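2-hydroxyisocaproyl-CoA dehydratase activator (Clostridium difficile, PDB 4EHU) transfers one electron from its [4Fe-4S] cluster to (R)-2-hydroxyisocaproyl-CoA dehydratase as it hydrolyses ATP, activating that enzyme for L-leucine fermentation. Local coordinates at residues Cys82-Arg85 with Gly86-Ile90; Phe89-Pro92 with Glu93-Thr96. All coordinates share one frame; numbering follows the deposited sequence.

Contact 1 (Cys82-Arg85 with Gly86-Ile90)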
loop_
_atom_site.group_PDB
_atom_site.type_symbol
_atom_site.label_atom_id
_atom_site.label_comp_id
_atom_site.label_asym_id
_atom_site.label_seq_id
_atom_site.Cartn_x
_atom_site.Cartn_y
_atom_site.Cartn_z
ATOM N N CYS A 82 -10.015 2.175 25.141
ATOM C CA CYS A 82 -11.264 2.887 24.944
ATOM C C CYS A 82 -12.245 2.087 24.076
ATOM O O CYS A 82 -13.418 2.021 24.418
ATOM C CB CYS A 82 -11.036 4.279 24.372
ATOM S SG CYS A 82 -10.274 5.417 25.587
ATOM N N HIS A 83 -11.804 1.482 22.978
ATOM C CA HIS A 83 -12.756 0.679 22.199
ATOM C C HIS A 83 -13.259 -0.515 22.999
ATOM O O HIS A 83 -14.428 -0.833 22.947
ATOM C CB HIS A 83 -12.147 0.199 20.879
ATOM C CG HIS A 83 -12.170 1.230 19.796
ATOM N ND1 HIS A 83 -13.335 1.687 19.227
ATOM C CD2 HIS A 83 -11.160 1.849 19.138
ATOM C CE1 HIS A 83 -13.050 2.566 18.282
ATOM N NE2 HIS A 83 -11.734 2.695 18.219
ATOM N N ALA A 84 -12.382 -1.177 23.748
ATOM C CA ALA A 84 -12.835 -2.309 24.551
ATOM C C ALA A 84 -13.867 -1.867 25.588
ATOM O O ALA A 84 -14.887 -2.539 25.763
ATOM C CB ALA A 84 -11.666 -2.995 25.231
ATOM N N ARG A 85 -13.614 -0.741 26.254
ATOM C CA ARG A 85 -14.526 -0.257 27.286
ATOM C C ARG A 85 -15.872 0.105 26.674
ATOM O O ARG A 85 -16.934 -0.227 27.227
ATOM C CB ARG A 85 -13.890 0.966 27.967
ATOM C CG ARG A 85 -14.752 1.581 29.085
ATOM C CD ARG A 85 -14.918 0.625 30.258
ATOM N NE ARG A 85 -15.802 1.181 31.288
ATOM C CZ ARG A 85 -15.426 2.094 32.174
ATOM N NH1 ARG A 85 -14.179 2.548 32.164
ATOM N NH2 ARG A 85 -16.297 2.552 33.079
ATOM N N GLY A 86 -15.827 0.800 25.539
ATOM C CA GLY A 86 -17.036 1.202 24.839
ATOM C C GLY A 86 -17.854 -0.001 24.373
ATOM O O GLY A 86 -19.072 -0.075 24.614
ATOM N N VAL A 87 -17.189 -0.958 23.743
ATOM C CA VAL A 87 -17.882 -2.148 23.268
ATOM C C VAL A 87 -18.470 -2.929 24.450
ATOM O O VAL A 87 -19.608 -3.360 24.395
ATOM C CB VAL A 87 -16.939 -3.046 22.453
ATOM C CG1 VAL A 87 -17.579 -4.405 22.195
ATOM C CG2 VAL A 87 -16.582 -2.356 21.155
ATOM N N ASN A 88 -17.692 -3.140 25.503
ATOM C CA ASN A 88 -18.194 -3.929 26.634
ATOM C C ASN A 88 -19.415 -3.285 27.308
ATOM O O ASN A 88 -20.234 -3.980 27.896
ATOM C CB ASN A 88 -17.108 -4.168 27.664
ATOM C CG ASN A 88 -16.080 -5.158 27.201
ATOM O OD1 ASN A 88 -16.409 -6.156 26.554
ATOM N ND2 ASN A 88 -14.815 -4.892 27.536
ATOM N N PHE A 89 -19.510 -1.959 27.237
ATOM C CA PHE A 89 -20.655 -1.223 27.784
ATOM C C PHE A 89 -21.950 -1.523 26.998
ATOM O O PHE A 89 -23.060 -1.520 27.585
ATOM C CB PHE A 89 -20.317 0.271 27.770
ATOM C CG PHE A 89 -21.415 1.170 28.287
ATOM C CD1 PHE A 89 -21.576 1.392 29.644
ATOM C CD2 PHE A 89 -22.249 1.820 27.398
ATOM C CE1 PHE A 89 -22.585 2.242 30.116
ATOM C CE2 PHE A 89 -23.248 2.664 27.857
ATOM C CZ PHE A 89 -23.409 2.876 29.215
ATOM N N ILE A 90 -21.812 -1.793 25.696
ATOM C CA ILE A 90 -22.956 -1.977 24.796
ATOM C C ILE A 90 -23.314 -3.430 24.522
ATOM O O ILE A 90 -24.489 -3.756 24.385
ATOM C CB ILE A 90 -22.684 -1.408 23.390
ATOM C CG1 ILE A 90 -22.407 0.085 23.428
ATOM C CG2 ILE A 90 -23.890 -1.687 22.459
ATOM C CD1 ILE A 90 -21.925 0.600 22.093
#
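V87 and N88 reach back along the helix to the carbonyl oxygens one turn earlier, where the backbone already bonds i to i+4. G86 N meets C82 O, V87 N meets H83 O and N88 N meets A84 O, each at 2.9 Å and nearly straight. The fourth bond, F89 N to R85 O, is longer at 3.1 Å and more bent, with an N-H...O angle of 143°, and it falls near the C-terminal end of the helix.

Side chains close round the same oxygens. CG2 of V87 lies 3.2 Å from H83 O, a position set by chi1 of 169°, which turns CG2 beside the backbone N while CG1 takes the place anti to it. N88 folds its amide over A84 O: ND2 comes within 2.9 Å of that oxygen, yet the angle is too poor for a hydrogen bond, so the main-chain N-H of N88 is the donor that counts. On the next carbonyl, CB of F89 sits 3.5 Å from R85 O.

The longer side chains face different surroundings. H83 bonds through ND1 to T243 OG1 and packs on D99 and V213, beside the nucleotide site, while V87 rests on I97, V211 and V213, so this face of the helix covers the sheet containing strands 96-100 and 210-213. R85 instead turns to helix 243-261, forming a salt bridge to D254 and a cation-pi contact with Y251.

Chemically, the bonding between these two turns is carried by the main chain, leaving the imidazole and the guanidinium group to tie the helix to helix 243-261 within the actin-like ATPase fold.

Contact 2 (Phe89-Pro92 with Glu93-Thr96); sequences FIIP and ETRT
The hydroxyl of T94 donates a hydrogen bond to the carbonyl oxygen of I91, OG1 to O, at 2.9 Å. It approaches from above the carbonyl plane, 48° out of it, and so does not follow a lone-pair direction. With chi1 of -65°, OG1 lies beside the backbone N of T94 and anti to its carbonyl carbon, on the side from which it can reach back across P92 and E93. A water adds a second link between the same residues: it donates to I91 O at 2.7 Å and accepts from T94 N at 3.0 Å. The I91 carbonyl thus receives two hydrogen bonds, one direct and one from the water.

Van der Waals contact accompanies this pair. CG2 of I91 lies 3.4 Å from OG1 of T94, with the two side chains crossing at a slant, and both residues also pack on V211 of strand 210-213.

I91 is the first residue to leave helical geometry after helix 79-90, and the chain turns here to enter strand 96-100, the central strand of a mixed five-stranded sheet in this actin-like fold. E93 has positive phi (67°) within that turn, and P92 O accepts a hydrogen bond from N209 ND2.

The R95 guanidinium supplies the remaining polar links. R95 NH1 donates to T94 O at 3.1 Å; the oxygen is close to the guanidinium plane, although the nitrogen stands well above the carbonyl plane. E93 OE1 is 3.6 Å from R95 NH2, a long salt bridge resting on charge alone, since OE1 lies well out of the guanidinium plane and no N-H points at it, while R95 NE has a weak hydrogen bond to N112 OD1.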
loop_
_atom_site.group_PDB
_atom_site.type_symbol
_atom_site.label_atom_id
_atom_site.label_comp_id
_atom_site.label_asym_id
_atom_site.label_seq_id
_atom_site.Cartn_x
_atom_site.Cartn_y
_atom_site.Cartn_z
ATOM N N PHE A 89 -19.510 -1.959 27.237
ATOM C CA PHE A 89 -20.655 -1.223 27.784
ATOM C C PHE A 89 -21.950 -1.523 26.998
ATOM O O PHE A 89 -23.060 -1.520 27.585
ATOM C CB PHE A 89 -20.317 0.271 27.770
ATOM C CG PHE A 89 -21.415 1.170 28.287
ATOM C CD1 PHE A 89 -21.576 1.392 29.644
ATOM C CD2 PHE A 89 -22.249 1.820 27.398
ATOM C CE1 PHE A 89 -22.585 2.242 30.116
ATOM C CE2 PHE A 89 -23.248 2.664 27.857
ATOM C CZ PHE A 89 -23.409 2.876 29.215
ATOM N N ILE A 90 -21.812 -1.793 25.696
ATOM C CA ILE A 90 -22.956 -1.977 24.796
ATOM C C ILE A 90 -23.314 -3.430 24.522
ATOM O O ILE A 90 -24.489 -3.756 24.385
ATOM C CB ILE A 90 -22.684 -1.408 23.390
ATOM C CG1 ILE A 90 -22.407 0.085 23.428
ATOM C CG2 ILE A 90 -23.890 -1.687 22.459
ATOM C CD1 ILE A 90 -21.925 0.600 22.093
ATOM N N ILE A 91 -22.298 -4.281 24.386
ATOM C CA ILE A 91 -22.489 -5.653 23.917
ATOM C C ILE A 91 -21.852 -6.612 24.907
ATOM O O ILE A 91 -20.625 -6.663 25.020
ATOM C CB ILE A 91 -21.824 -5.858 22.530
ATOM C CG1 ILE A 91 -22.505 -4.961 21.495
ATOM C CG2 ILE A 91 -21.902 -7.328 22.106
ATOM C CD1 ILE A 91 -21.684 -4.700 20.281
ATOM N N PRO A 92 -22.684 -7.374 25.643
ATOM C CA PRO A 92 -22.192 -8.344 26.623
ATOM C C PRO A 92 -21.457 -9.525 25.993
ATOM O O PRO A 92 -21.715 -9.876 24.841
ATOM C CB PRO A 92 -23.479 -8.837 27.311
ATOM C CG PRO A 92 -24.466 -7.738 27.096
ATOM C CD PRO A 92 -24.146 -7.222 25.712
ATOM N N GLU A 93 -20.539 -10.107 26.759
ATOM C CA GLU A 93 -19.896 -11.355 26.379
ATOM C C GLU A 93 -19.007 -11.159 25.149
ATOM O O GLU A 93 -18.839 -12.081 24.367
ATOM C CB GLU A 93 -20.950 -12.413 26.063
ATOM C CG GLU A 93 -22.009 -12.550 27.146
ATOM C CD GLU A 93 -21.405 -12.811 28.504
ATOM O OE1 GLU A 93 -20.362 -13.495 28.569
ATOM O OE2 GLU A 93 -21.963 -12.321 29.505
ATOM N N THR A 94 -18.446 -9.962 24.988
ATOM C CA THR A 94 -17.547 -9.721 23.849
ATOM C C THR A 94 -16.138 -10.274 24.106
ATOM O O THR A 94 -15.536 -10.004 25.151
ATOM C CB THR A 94 -17.427 -8.223 23.523
ATOM O OG1 THR A 94 -18.685 -7.713 23.083
ATOM C CG2 THR A 94 -16.409 -8.015 22.393
ATOM N N ARG A 95 -15.603 -11.024 23.137
ATOM C CA ARG A 95 -14.260 -11.600 23.264
ATOM C C ARG A 95 -13.336 -11.260 22.096
ATOM O O ARG A 95 -12.109 -11.348 22.233
ATOM C CB ARG A 95 -14.330 -13.117 23.430
ATOM C CG ARG A 95 -15.143 -13.580 24.651
ATOM C CD ARG A 95 -14.448 -13.289 25.963
ATOM N NE ARG A 95 -15.203 -13.797 27.107
ATOM C CZ ARG A 95 -16.099 -13.094 27.799
ATOM N NH1 ARG A 95 -16.370 -11.837 27.480
ATOM N NH2 ARG A 95 -16.731 -13.651 28.823
ATOM N N THR A 96 -13.895 -10.864 20.950
ATOM C CA THR A 96 -13.071 -10.406 19.840
ATOM C C THR A 96 -13.600 -9.068 19.342
ATOM O O THR A 96 -14.796 -8.946 19.077
ATOM C CB THR A 96 -13.099 -11.439 18.685
ATOM O OG1 THR A 96 -12.772 -12.735 19.210
ATOM C CG2 THR A 96 -12.111 -11.045 17.599
HETATM O O HOH W 1 -18.772 -7.597 26.733
#

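Overall arrangement
Contact 1 and contact 2 follow one another along the chain, sharing F89 and I90, with centres about 7 Å apart. Helix 79-90 passes the nucleotide site in its first half and ends in a turn away from it. In that first half, the side chain of H83 is separated by about 4 Å from the bound magnesium ion and by about 6 Å from the ATP analogue, whereas contact 2 lies away from the known sites. The two also meet directly: CG1 of V87 packs 3.6 Å from OG1 of T94, and OD1 of N88 lies 3.8 Å from CB of T94. Side chains from both contacts reach V211, placing the helix and the following turn against strand 210-213.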